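Long-range contacts in glycerate 2-kinase (PDB 1X3L), which phosphorylates D-glycerate to 2-phosphoglycerate, with ATP as phosphate donor and magnesium as cofactor: residues A[282-287]-A[319-324]; A[350-355]-A[379-384]; A[359-364]-A[430-435]. One frame throughout, in Å; residues are numbered along the deposited sequence.

Following the chain from the N terminus, contact 1 comes first: it closes the 31-residue excursion through helix 297-314 by laying strand 322-328 beside strand 285-290. Only afterwards does contact 2 open, at the end of helix 343-351, followed by contact 3 on strand 359-366. Contact 2 closes when strand 378-382 arrives, and contact 3 much later, with strand 427-435 near the C terminus, so these two cross. All three reach one mixed sheet. Contact 3 sits between the others: Val-322 N of contact 1 probably bonds to Val-433 O, and Val-381 O of contact 2 probably accepts from Ile-362 N.

Contact 1 (A[282-287]-A[319-324]); sequences LGFKAY and EPPVVL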
ATOM      1  N   LEU A 282      16.488  21.350   0.981  1.00 30.86           N
ATOM      2  CA  LEU A 282      15.981  22.697   1.209  1.00 30.02           C
ATOM      3  C   LEU A 282      16.624  23.355   2.434  1.00 29.74           C
ATOM      4  O   LEU A 282      16.264  24.468   2.807  1.00 28.93           O
ATOM      5  CB  LEU A 282      14.456  22.662   1.350  1.00 29.23           C
ATOM      6  CG  LEU A 282      13.742  22.146   0.093  1.00 30.20           C
ATOM      7  CD1 LEU A 282      12.275  21.885   0.392  1.00 30.45           C
ATOM      8  CD2 LEU A 282      13.896  23.166  -1.035  1.00 30.01           C
ATOM      9  N   GLY A 283      17.570  22.659   3.061  1.00 30.06           N
ATOM     10  CA  GLY A 283      18.261  23.217   4.211  1.00 30.77           C
ATOM     11  C   GLY A 283      17.756  22.840   5.594  1.00 33.12           C
ATOM     12  O   GLY A 283      18.196  23.422   6.587  1.00 32.78           O
ATOM     13  N   PHE A 284      16.843  21.877   5.676  1.00 31.54           N
ATOM     14  CA  PHE A 284      16.309  21.457   6.969  1.00 31.30           C
ATOM     15  C   PHE A 284      16.942  20.146   7.409  1.00 32.00           C
ATOM     16  O   PHE A 284      17.417  19.362   6.589  1.00 30.98           O
ATOM     17  CB  PHE A 284      14.795  21.195   6.893  1.00 29.94           C
ATOM     18  CG  PHE A 284      13.955  22.413   6.611  1.00 31.81           C
ATOM     19  CD1 PHE A 284      13.290  23.070   7.644  1.00 32.07           C
ATOM     20  CD2 PHE A 284      13.780  22.870   5.307  1.00 31.65           C
ATOM     21  CE1 PHE A 284      12.458  24.165   7.383  1.00 33.64           C
ATOM     22  CE2 PHE A 284      12.953  23.963   5.033  1.00 32.21           C
ATOM     23  CZ  PHE A 284      12.290  24.612   6.076  1.00 32.72           C
ATOM     24  N   LYS A 285      16.952  19.917   8.717  1.00 32.13           N
ATOM     25  CA  LYS A 285      17.405  18.640   9.237  1.00 31.28           C
ATOM     26  C   LYS A 285      16.054  17.920   9.186  1.00 29.35           C
ATOM     27  O   LYS A 285      15.024  18.528   9.484  1.00 29.36           O
ATOM     28  CB  LYS A 285      17.892  18.771  10.680  1.00 33.95           C
ATOM     29  CG  LYS A 285      19.299  19.339  10.805  1.00 40.21           C
ATOM     30  CD  LYS A 285      20.319  18.433  10.116  1.00 43.57           C
ATOM     31  CE  LYS A 285      21.736  18.995  10.228  1.00 47.11           C
ATOM     32  NZ  LYS A 285      22.198  19.111  11.647  1.00 46.60           N
ATOM     33  N   ALA A 286      16.035  16.657   8.790  1.00 26.81           N
ATOM     34  CA  ALA A 286      14.772  15.934   8.691  1.00 27.94           C
ATOM     35  C   ALA A 286      14.842  14.605   9.417  1.00 28.94           C
ATOM     36  O   ALA A 286      15.860  13.917   9.360  1.00 29.86           O
ATOM     37  CB  ALA A 286      14.414  15.705   7.222  1.00 26.07           C
ATOM     38  N   TYR A 287      13.749  14.235  10.077  1.00 26.28           N
ATOM     39  CA  TYR A 287      13.715  12.990  10.823  1.00 26.67           C
ATOM     40  C   TYR A 287      12.423  12.228  10.610  1.00 27.43           C
ATOM     41  O   TYR A 287      11.335  12.806  10.670  1.00 25.23           O
ATOM     42  CB  TYR A 287      13.882  13.277  12.312  1.00 28.02           C
ATOM     43  CG  TYR A 287      15.155  14.013  12.637  1.00 31.98           C
ATOM     44  CD1 TYR A 287      16.365  13.329  12.778  1.00 31.66           C
ATOM     45  CD2 TYR A 287      15.158  15.402  12.776  1.00 29.98           C
ATOM     46  CE1 TYR A 287      17.552  14.018  13.050  1.00 33.49           C
ATOM     47  CE2 TYR A 287      16.332  16.095  13.047  1.00 31.78           C
ATOM     48  CZ  TYR A 287      17.523  15.402  13.184  1.00 32.98           C
ATOM     49  OH  TYR A 287      18.680  16.097  13.469  1.00 35.33           O
ATOM     50  N   GLU A 319      16.617  21.013  17.157  1.00 31.90           N
ATOM     51  CA  GLU A 319      16.678  22.468  17.018  1.00 33.34           C
ATOM     52  C   GLU A 319      16.129  22.851  15.644  1.00 32.72           C
ATOM     53  O   GLU A 319      16.471  22.220  14.645  1.00 32.87           O
ATOM     54  CB  GLU A 319      18.130  22.965  17.090  1.00 35.27           C
ATOM     55  CG  GLU A 319      18.816  22.868  18.448  1.00 38.64           C
ATOM     56  CD  GLU A 319      18.294  23.880  19.456  1.00 41.46           C
ATOM     57  OE1 GLU A 319      17.571  24.822  19.056  1.00 42.41           O
ATOM     58  OE2 GLU A 319      18.618  23.737  20.657  1.00 44.77           O
ATOM     59  N   PRO A 320      15.269  23.885  15.571  1.00 33.53           N
ATOM     60  CA  PRO A 320      14.735  24.286  14.260  1.00 34.15           C
ATOM     61  C   PRO A 320      15.920  24.868  13.478  1.00 34.58           C
ATOM     62  O   PRO A 320      16.922  25.245  14.081  1.00 34.16           O
ATOM     63  CB  PRO A 320      13.715  25.370  14.607  1.00 35.50           C
ATOM     64  CG  PRO A 320      13.365  25.104  16.049  1.00 34.40           C
ATOM     65  CD  PRO A 320      14.680  24.694  16.651  1.00 34.01           C
ATOM     66  N   PRO A 321      15.828  24.950  12.138  1.00 34.26           N
ATOM     67  CA  PRO A 321      14.715  24.546  11.271  1.00 32.98           C
ATOM     68  C   PRO A 321      14.717  23.038  11.122  1.00 32.06           C
ATOM     69  O   PRO A 321      15.747  22.437  10.815  1.00 32.52           O
ATOM     70  CB  PRO A 321      15.024  25.257   9.960  1.00 34.06           C
ATOM     71  CG  PRO A 321      16.524  25.204   9.913  1.00 36.17           C
ATOM     72  CD  PRO A 321      16.915  25.556  11.342  1.00 35.22           C
ATOM     73  N   VAL A 322      13.563  22.419  11.327  1.00 29.21           N
ATOM     74  CA  VAL A 322      13.506  20.974  11.246  1.00 27.00           C
ATOM     75  C   VAL A 322      12.205  20.470  10.649  1.00 26.57           C
ATOM     76  O   VAL A 322      11.179  21.151  10.694  1.00 27.49           O
ATOM     77  CB  VAL A 322      13.724  20.373  12.657  1.00 26.21           C
ATOM     78  CG1 VAL A 322      12.623  20.854  13.598  1.00 26.51           C
ATOM     79  CG2 VAL A 322      13.771  18.856  12.597  1.00 25.18           C
ATOM     80  N   VAL A 323      12.276  19.288  10.047  1.00 26.09           N
ATOM     81  CA  VAL A 323      11.117  18.633   9.457  1.00 26.98           C
ATOM     82  C   VAL A 323      10.989  17.252  10.091  1.00 27.47           C
ATOM     83  O   VAL A 323      11.968  16.498  10.156  1.00 25.73           O
ATOM     84  CB  VAL A 323      11.274  18.446   7.933  1.00 27.96           C
ATOM     85  CG1 VAL A 323      10.146  17.568   7.401  1.00 28.38           C
ATOM     86  CG2 VAL A 323      11.256  19.798   7.235  1.00 26.24           C
ATOM     87  N   LEU A 324       9.791  16.934  10.576  1.00 26.78           N
ATOM     88  CA  LEU A 324       9.536  15.634  11.187  1.00 25.76           C
ATOM     89  C   LEU A 324       8.500  14.905  10.346  1.00 26.26           C
ATOM     90  O   LEU A 324       7.525  15.503   9.894  1.00 22.62           O
ATOM     91  CB  LEU A 324       9.015  15.790  12.621  1.00 27.48           C
ATOM     92  CG  LEU A 324       9.996  16.160  13.739  1.00 28.22           C
ATOM     93  CD1 LEU A 324      10.668  17.479  13.444  1.00 33.74           C
ATOM     94  CD2 LEU A 324       9.242  16.242  15.047  1.00 30.56           C
TER
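A beta-alpha-beta crossover ends here: strand 285-290 leads through helix 297-314 into strand 322-328, which lies parallel beside it at the margin of a mixed sheet, pairing Lys-285 with Val-322, Ala-286 with Val-323 and Tyr-287 with Leu-324. The backbones alternate as parallel strands do. Val-323 N gives its proton to Lys-285 O (2.9 Å), and Val-323 O in turn accepts from Tyr-287 N. Where the pairing starts, Lys-285 N makes a straight but weak bond of 3.5 Å to Pro-321 O; the peptide bond before Pro-321 is cis.

Ahead of the strand, Gly-283 ends helix 268-281 in a Schellman motif. With CG anti to its carbonyl carbon (chi1 -66°), Phe-284 then carries its ring to the second segment, where CD1 lies 3.6 Å from Pro-321 CB. The ring's CG is 3.8 Å from Val-323 CG2, and its edge meets Val-322 N in plane. Beyond these it reaches Ile-432 and Thr-434 of the next strand but one. An alanine at Phe-284 would probably leave Pro-321 CB and the Ile-432 side chain without their aromatic neighbour and open a gap at this end of the sheet.

Ala-286 and Val-323 project to the face packed against helix 268-281, while Val-322 and Leu-324 project to the face lined by helix 297-314. On that second face Val-322 CG2, anti to its own backbone N, sits 3.4 Å from Lys-285 O and touches the edge of the Tyr-287 ring in plane, 3.7 Å from CD2.

Contact 2 (A[350-355]-A[379-384]); sequences SATRKI and GIVDGT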
ATOM      1  N   SER A 350      -6.817  19.103  15.096  1.00 23.10           N
ATOM      2  CA  SER A 350      -6.556  18.901  16.518  1.00 24.44           C
ATOM      3  C   SER A 350      -5.255  19.573  16.949  1.00 25.85           C
ATOM      4  O   SER A 350      -5.136  20.070  18.072  1.00 25.43           O
ATOM      5  CB  SER A 350      -6.497  17.403  16.829  1.00 25.87           C
ATOM      6  OG  SER A 350      -6.405  17.177  18.223  1.00 33.22           O
ATOM      7  N   ALA A 351      -4.282  19.594  16.046  1.00 24.32           N
ATOM      8  CA  ALA A 351      -2.985  20.181  16.343  1.00 24.77           C
ATOM      9  C   ALA A 351      -2.951  21.704  16.304  1.00 25.01           C
ATOM     10  O   ALA A 351      -2.021  22.297  16.837  1.00 23.66           O
ATOM     11  CB  ALA A 351      -1.928  19.619  15.381  1.00 25.13           C
ATOM     12  N   THR A 352      -3.953  22.336  15.689  1.00 25.06           N
ATOM     13  CA  THR A 352      -3.970  23.799  15.577  1.00 26.92           C
ATOM     14  C   THR A 352      -3.742  24.587  16.860  1.00 29.75           C
ATOM     15  O   THR A 352      -2.987  25.560  16.860  1.00 30.00           O
ATOM     16  CB  THR A 352      -5.284  24.333  14.946  1.00 28.12           C
ATOM     17  OG1 THR A 352      -6.410  23.913  15.733  1.00 28.02           O
ATOM     18  CG2 THR A 352      -5.432  23.831  13.514  1.00 22.67           C
ATOM     19  N   ARG A 353      -4.383  24.191  17.954  1.00 31.39           N
ATOM     20  CA  ARG A 353      -4.216  24.940  19.192  1.00 32.37           C
ATOM     21  C   ARG A 353      -2.798  24.886  19.745  1.00 32.18           C
ATOM     22  O   ARG A 353      -2.249  25.906  20.161  1.00 30.95           O
ATOM     23  CB  ARG A 353      -5.201  24.461  20.261  1.00 37.25           C
ATOM     24  CG  ARG A 353      -5.209  25.363  21.498  1.00 42.95           C
ATOM     25  CD  ARG A 353      -6.496  25.222  22.299  1.00 46.63           C
ATOM     26  NE  ARG A 353      -6.659  26.311  23.263  1.00 51.16           N
ATOM     27  CZ  ARG A 353      -7.792  26.573  23.911  1.00 53.36           C
ATOM     28  NH1 ARG A 353      -8.871  25.825  23.703  1.00 52.55           N
ATOM     29  NH2 ARG A 353      -7.852  27.588  24.765  1.00 54.62           N
ATOM     30  N   LYS A 354      -2.192  23.706  19.733  1.00 31.15           N
ATOM     31  CA  LYS A 354      -0.840  23.574  20.256  1.00 31.07           C
ATOM     32  C   LYS A 354       0.231  24.283  19.436  1.00 30.28           C
ATOM     33  O   LYS A 354       1.281  24.621  19.974  1.00 31.78           O
ATOM     34  CB  LYS A 354      -0.474  22.095  20.423  1.00 32.45           C
ATOM     35  CG  LYS A 354      -0.944  21.499  21.753  1.00 35.43           C
ATOM     36  CD  LYS A 354      -0.612  20.020  21.846  1.00 36.83           C
ATOM     37  CE  LYS A 354      -0.964  19.454  23.212  1.00 36.60           C
ATOM     38  NZ  LYS A 354      -0.063  19.956  24.276  1.00 33.01           N
ATOM     39  N   ILE A 355      -0.009  24.513  18.146  1.00 27.24           N
ATOM     40  CA  ILE A 355       1.007  25.186  17.342  1.00 27.37           C
ATOM     41  C   ILE A 355       0.662  26.645  17.077  1.00 28.78           C
ATOM     42  O   ILE A 355       1.336  27.318  16.295  1.00 27.59           O
ATOM     43  CB  ILE A 355       1.264  24.476  15.974  1.00 26.62           C
ATOM     44  CG1 ILE A 355       0.052  24.627  15.051  1.00 25.60           C
ATOM     45  CG2 ILE A 355       1.587  22.992  16.202  1.00 23.92           C
ATOM     46  CD1 ILE A 355       0.328  24.186  13.609  1.00 25.62           C
ATOM     47  N   GLY A 379      -5.553  17.605   5.786  1.00 24.76           N
ATOM     48  CA  GLY A 379      -5.562  18.987   6.226  1.00 23.39           C
ATOM     49  C   GLY A 379      -4.177  19.600   6.279  1.00 24.52           C
ATOM     50  O   GLY A 379      -3.172  18.893   6.334  1.00 21.91           O
ATOM     51  N   ILE A 380      -4.124  20.925   6.246  1.00 23.64           N
ATOM     52  CA  ILE A 380      -2.857  21.640   6.309  1.00 25.35           C
ATOM     53  C   ILE A 380      -3.110  22.886   7.153  1.00 25.96           C
ATOM     54  O   ILE A 380      -3.980  23.695   6.841  1.00 27.22           O
ATOM     55  CB  ILE A 380      -2.336  22.000   4.881  1.00 25.52           C
ATOM     56  CG1 ILE A 380      -1.042  22.807   4.982  1.00 25.89           C
ATOM     57  CG2 ILE A 380      -3.407  22.760   4.091  1.00 26.14           C
ATOM     58  CD1 ILE A 380      -0.342  23.025   3.629  1.00 23.00           C
ATOM     59  N   VAL A 381      -2.353  23.013   8.240  1.00 25.17           N
ATOM     60  CA  VAL A 381      -2.510  24.119   9.171  1.00 23.54           C
ATOM     61  C   VAL A 381      -1.162  24.693   9.573  1.00 24.31           C
ATOM     62  O   VAL A 381      -0.136  24.022   9.469  1.00 26.14           O
ATOM     63  CB  VAL A 381      -3.228  23.641  10.462  1.00 23.21           C
ATOM     64  CG1 VAL A 381      -4.641  23.143  10.139  1.00 20.30           C
ATOM     65  CG2 VAL A 381      -2.421  22.515  11.109  1.00 19.77           C
ATOM     66  N   ASP A 382      -1.158  25.940  10.028  1.00 25.03           N
ATOM     67  CA  ASP A 382       0.079  26.560  10.471  1.00 26.22           C
ATOM     68  C   ASP A 382      -0.160  27.301  11.778  1.00 26.57           C
ATOM     69  O   ASP A 382      -1.220  27.154  12.389  1.00 25.65           O
ATOM     70  CB  ASP A 382       0.640  27.508   9.404  1.00 28.69           C
ATOM     71  CG  ASP A 382      -0.353  28.571   8.975  1.00 30.92           C
ATOM     72  OD1 ASP A 382      -1.069  29.104   9.847  1.00 29.85           O
ATOM     73  OD2 ASP A 382      -0.407  28.878   7.762  1.00 31.87           O
ATOM     74  N   GLY A 383       0.826  28.086  12.205  1.00 26.79           N
ATOM     75  CA  GLY A 383       0.712  28.827  13.453  1.00 25.55           C
ATOM     76  C   GLY A 383      -0.343  29.922  13.498  1.00 26.96           C
ATOM     77  O   GLY A 383      -0.621  30.479  14.568  1.00 27.49           O
ATOM     78  N   THR A 384      -0.937  30.243  12.355  1.00 27.43           N
ATOM     79  CA  THR A 384      -1.964  31.280  12.321  1.00 29.79           C
ATOM     80  C   THR A 384      -3.369  30.690  12.289  1.00 30.03           C
ATOM     81  O   THR A 384      -4.350  31.401  12.504  1.00 29.62           O
ATOM     82  CB  THR A 384      -1.847  32.162  11.073  1.00 29.29           C
ATOM     83  OG1 THR A 384      -2.320  31.430   9.937  1.00 28.58           O
ATOM     84  CG2 THR A 384      -0.406  32.586  10.841  1.00 32.96           C
TER
HETATM   85  O   HOH W   1      -2.657  27.276  14.939  1.00 30.03           O
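Thr-352 and Ile-355, near the C-terminal end of helix 343-351, meet Val-381 through methyl groups, and this apolar packing forms one part of the contact. Thr-352 turns CG2 to the strand, 3.5 Å from Val-381 CG1, the two side chains crossing at about a right angle. Its OG1 sits between the backbone N and the carbonyl carbon (chi1 58°) and bonds back to Leu-349 O, which fixes the methyl on the strand side. Farther along, Ile-355 CD1 lies 4.1 Å from Val-381 CG2 and 3.6 Å from Asp-382 O, while Ile-362 of the neighbouring strand packs on both Ile-355 and Val-381.

Polar links between the backbones run through water. One molecule donates to Thr-352 O at 2.6 Å and to Asp-382 O at 2.9 Å, spending both protons on carbonyls that have no direct bond across the contact. Next to it, Gly-383 CA makes a CA-H...O approach of 3.3 Å to Ile-355 O.

A third set of bonds shapes the end of the strand. Asp-382 OD1 accepts from Thr-384 N (2.8 Å) as a capping bond, and on its syn side from Thr-384 OG1, at the turn into helix 385-391. The other oxygen, OD2, forms a salt bridge with Arg-7.

With no direct hydrogen bond joining them, the two segments are matched by methyl packing and a water held on both sides. The Asp-382 carboxylate, turned away from 350-355 and held by Thr-384 and Arg-7, is likely to stay charged.

Contact 3 (A[359-364]-A[430-435]); sequences EALIVA and IAIVTS
Val-363 places CG1 between its backbone N and carbonyl carbon (chi1 56°), and Ile-430 holds CG1 anti to its carbonyl carbon (chi1 -58°). With these rotations the two side chains lie side by side and point the same way, Val-363 CG1 resting 3.6 Å from Ile-430 CB. Val-433 CG2 is the branch that meets Ala-360 CB, at 4.2 Å.

Between these side-chain layers the two strands run antiparallel. In the hydrogen-bonded pair of Leu-361 and Ile-432 both bonds are made: Ile-432 N gives to Leu-361 O at 2.7 Å, and Leu-361 N to Ile-432 O at 2.8 Å. Val-363 and Ile-430 form the next such pair, with Ile-430 N 2.8 Å from Val-363 O and the return bond from Val-363 N to Ile-430 O. Toward the other end Thr-434 N donates to Glu-359 O (3.0 Å). Next to this bond a water bridges the strands, accepting from Glu-359 N and donating to Ser-435 O.

Side chains alternate between two covered faces. Ala-360, Ile-362, Ala-431 and Val-433 turn to helix 297-314; the small alanines sit beside larger partners, as where Ile-362 CG1 meets Ala-431 CB at 4.2 Å. Leu-361, Val-363, Ile-430 and Ile-432 turn to the opposite face, where helix 6-20 packs on Leu-361, Ile-430 and Ile-432 through Ile-6 and Leu-13.

Strand 378-382 flanks this pair beside 359-364, and strand 322-328 beside 430-435. Helices packed on both faces of the sheet make this a three-layer alpha/beta/alpha sandwich, here with an antiparallel pair in the middle of a mixed sheet.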
ATOM      1  N   GLU A 359       6.127  29.303  14.482  1.00 30.12           N
ATOM      2  CA  GLU A 359       6.561  29.335  13.089  1.00 30.84           C
ATOM      3  C   GLU A 359       6.620  27.869  12.676  1.00 30.61           C
ATOM      4  O   GLU A 359       7.698  27.298  12.491  1.00 28.32           O
ATOM      5  CB  GLU A 359       7.951  29.968  12.968  1.00 34.89           C
ATOM      6  CG  GLU A 359       7.993  31.446  13.309  1.00 41.34           C
ATOM      7  CD  GLU A 359       7.043  32.258  12.449  1.00 46.38           C
ATOM      8  OE1 GLU A 359       7.035  32.057  11.216  1.00 49.54           O
ATOM      9  OE2 GLU A 359       6.306  33.099  13.001  1.00 50.52           O
ATOM     10  N   ALA A 360       5.447  27.260  12.552  1.00 28.40           N
ATOM     11  CA  ALA A 360       5.379  25.853  12.209  1.00 27.79           C
ATOM     12  C   ALA A 360       4.205  25.531  11.304  1.00 27.24           C
ATOM     13  O   ALA A 360       3.268  26.320  11.163  1.00 27.43           O
ATOM     14  CB  ALA A 360       5.288  25.024  13.489  1.00 27.35           C
ATOM     15  N   LEU A 361       4.265  24.359  10.688  1.00 25.09           N
ATOM     16  CA  LEU A 361       3.203  23.913   9.806  1.00 25.17           C
ATOM     17  C   LEU A 361       3.056  22.415   9.944  1.00 24.75           C
ATOM     18  O   LEU A 361       4.036  21.703  10.171  1.00 24.15           O
ATOM     19  CB  LEU A 361       3.519  24.278   8.350  1.00 24.66           C
ATOM     20  CG  LEU A 361       2.523  23.844   7.263  1.00 26.71           C
ATOM     21  CD1 LEU A 361       2.550  24.822   6.099  1.00 27.01           C
ATOM     22  CD2 LEU A 361       2.859  22.436   6.785  1.00 28.17           C
ATOM     23  N   ILE A 362       1.819  21.947   9.861  1.00 23.41           N
ATOM     24  CA  ILE A 362       1.542  20.525   9.923  1.00 24.28           C
ATOM     25  C   ILE A 362       0.602  20.192   8.779  1.00 24.62           C
ATOM     26  O   ILE A 362      -0.458  20.810   8.628  1.00 22.57           O
ATOM     27  CB  ILE A 362       0.861  20.100  11.248  1.00 24.25           C
ATOM     28  CG1 ILE A 362       1.872  20.130  12.398  1.00 23.58           C
ATOM     29  CG2 ILE A 362       0.294  18.683  11.107  1.00 24.28           C
ATOM     30  CD1 ILE A 362       1.288  19.765  13.754  1.00 25.12           C
ATOM     31  N   VAL A 363       1.005  19.241   7.948  1.00 22.69           N
ATOM     32  CA  VAL A 363       0.147  18.813   6.859  1.00 23.22           C
ATOM     33  C   VAL A 363       0.024  17.297   6.979  1.00 23.66           C
ATOM     34  O   VAL A 363       1.028  16.584   7.012  1.00 23.49           O
ATOM     35  CB  VAL A 363       0.718  19.233   5.469  1.00 23.21           C
ATOM     36  CG1 VAL A 363       2.123  18.703   5.278  1.00 23.29           C
ATOM     37  CG2 VAL A 363      -0.198  18.727   4.363  1.00 24.38           C
ATOM     38  N   ALA A 364      -1.210  16.816   7.097  1.00 23.97           N
ATOM     39  CA  ALA A 364      -1.480  15.382   7.221  1.00 23.86           C
ATOM     40  C   ALA A 364      -2.330  14.999   6.016  1.00 25.08           C
ATOM     41  O   ALA A 364      -3.353  15.625   5.758  1.00 23.65           O
ATOM     42  CB  ALA A 364      -2.239  15.098   8.515  1.00 21.93           C
ATOM     43  N   ILE A 430       3.486  15.647   7.971  1.00 22.23           N
ATOM     44  CA  ILE A 430       4.751  16.357   7.900  1.00 23.95           C
ATOM     45  C   ILE A 430       4.663  17.549   8.843  1.00 24.37           C
ATOM     46  O   ILE A 430       3.743  18.359   8.729  1.00 25.17           O
ATOM     47  CB  ILE A 430       5.032  16.870   6.475  1.00 23.57           C
ATOM     48  CG1 ILE A 430       5.038  15.702   5.482  1.00 23.60           C
ATOM     49  CG2 ILE A 430       6.374  17.594   6.442  1.00 26.72           C
ATOM     50  CD1 ILE A 430       5.252  16.139   4.016  1.00 22.82           C
ATOM     51  N   ALA A 431       5.596  17.645   9.787  1.00 22.31           N
ATOM     52  CA  ALA A 431       5.609  18.767  10.722  1.00 23.04           C
ATOM     53  C   ALA A 431       6.857  19.606  10.461  1.00 25.14           C
ATOM     54  O   ALA A 431       7.980  19.101  10.489  1.00 24.94           O
ATOM     55  CB  ALA A 431       5.598  18.261  12.168  1.00 23.73           C
ATOM     56  N   ILE A 432       6.660  20.892  10.201  1.00 25.29           N
ATOM     57  CA  ILE A 432       7.782  21.771   9.915  1.00 26.14           C
ATOM     58  C   ILE A 432       7.910  22.882  10.943  1.00 27.41           C
ATOM     59  O   ILE A 432       6.929  23.539  11.279  1.00 27.75           O
ATOM     60  CB  ILE A 432       7.629  22.434   8.524  1.00 26.31           C
ATOM     61  CG1 ILE A 432       7.442  21.361   7.449  1.00 26.63           C
ATOM     62  CG2 ILE A 432       8.849  23.299   8.225  1.00 27.26           C
ATOM     63  CD1 ILE A 432       7.042  21.920   6.096  1.00 27.63           C
ATOM     64  N   VAL A 433       9.119  23.074  11.459  1.00 28.44           N
ATOM     65  CA  VAL A 433       9.377  24.161  12.401  1.00 29.29           C
ATOM     66  C   VAL A 433      10.554  24.925  11.801  1.00 30.30           C
ATOM     67  O   VAL A 433      11.647  24.384  11.650  1.00 29.08           O
ATOM     68  CB  VAL A 433       9.751  23.656  13.804  1.00 29.54           C
ATOM     69  CG1 VAL A 433       9.902  24.842  14.752  1.00 33.11           C
ATOM     70  CG2 VAL A 433       8.681  22.704  14.325  1.00 29.42           C
ATOM     71  N   THR A 434      10.324  26.179  11.433  1.00 32.63           N
ATOM     72  CA  THR A 434      11.374  26.977  10.817  1.00 33.96           C
ATOM     73  C   THR A 434      12.149  27.832  11.808  1.00 36.31           C
ATOM     74  O   THR A 434      13.269  28.252  11.527  1.00 37.95           O
ATOM     75  CB  THR A 434      10.790  27.888   9.724  1.00 33.00           C
ATOM     76  OG1 THR A 434       9.726  28.672  10.275  1.00 35.13           O
ATOM     77  CG2 THR A 434      10.242  27.055   8.574  1.00 34.28           C
ATOM     78  N   SER A 435      11.571  28.079  12.974  1.00 37.30           N
ATOM     79  CA  SER A 435      12.244  28.912  13.960  1.00 40.24           C
ATOM     80  C   SER A 435      11.633  28.753  15.344  1.00 41.80           C
ATOM     81  O   SER A 435      10.478  28.348  15.473  1.00 40.14           O
ATOM     82  CB  SER A 435      12.159  30.377  13.520  1.00 41.61           C
ATOM     83  OG  SER A 435      12.807  31.229  14.443  1.00 47.13           O
TER
HETATM   84  O   HOH W   2       8.040  29.123  16.583  1.00 31.00           O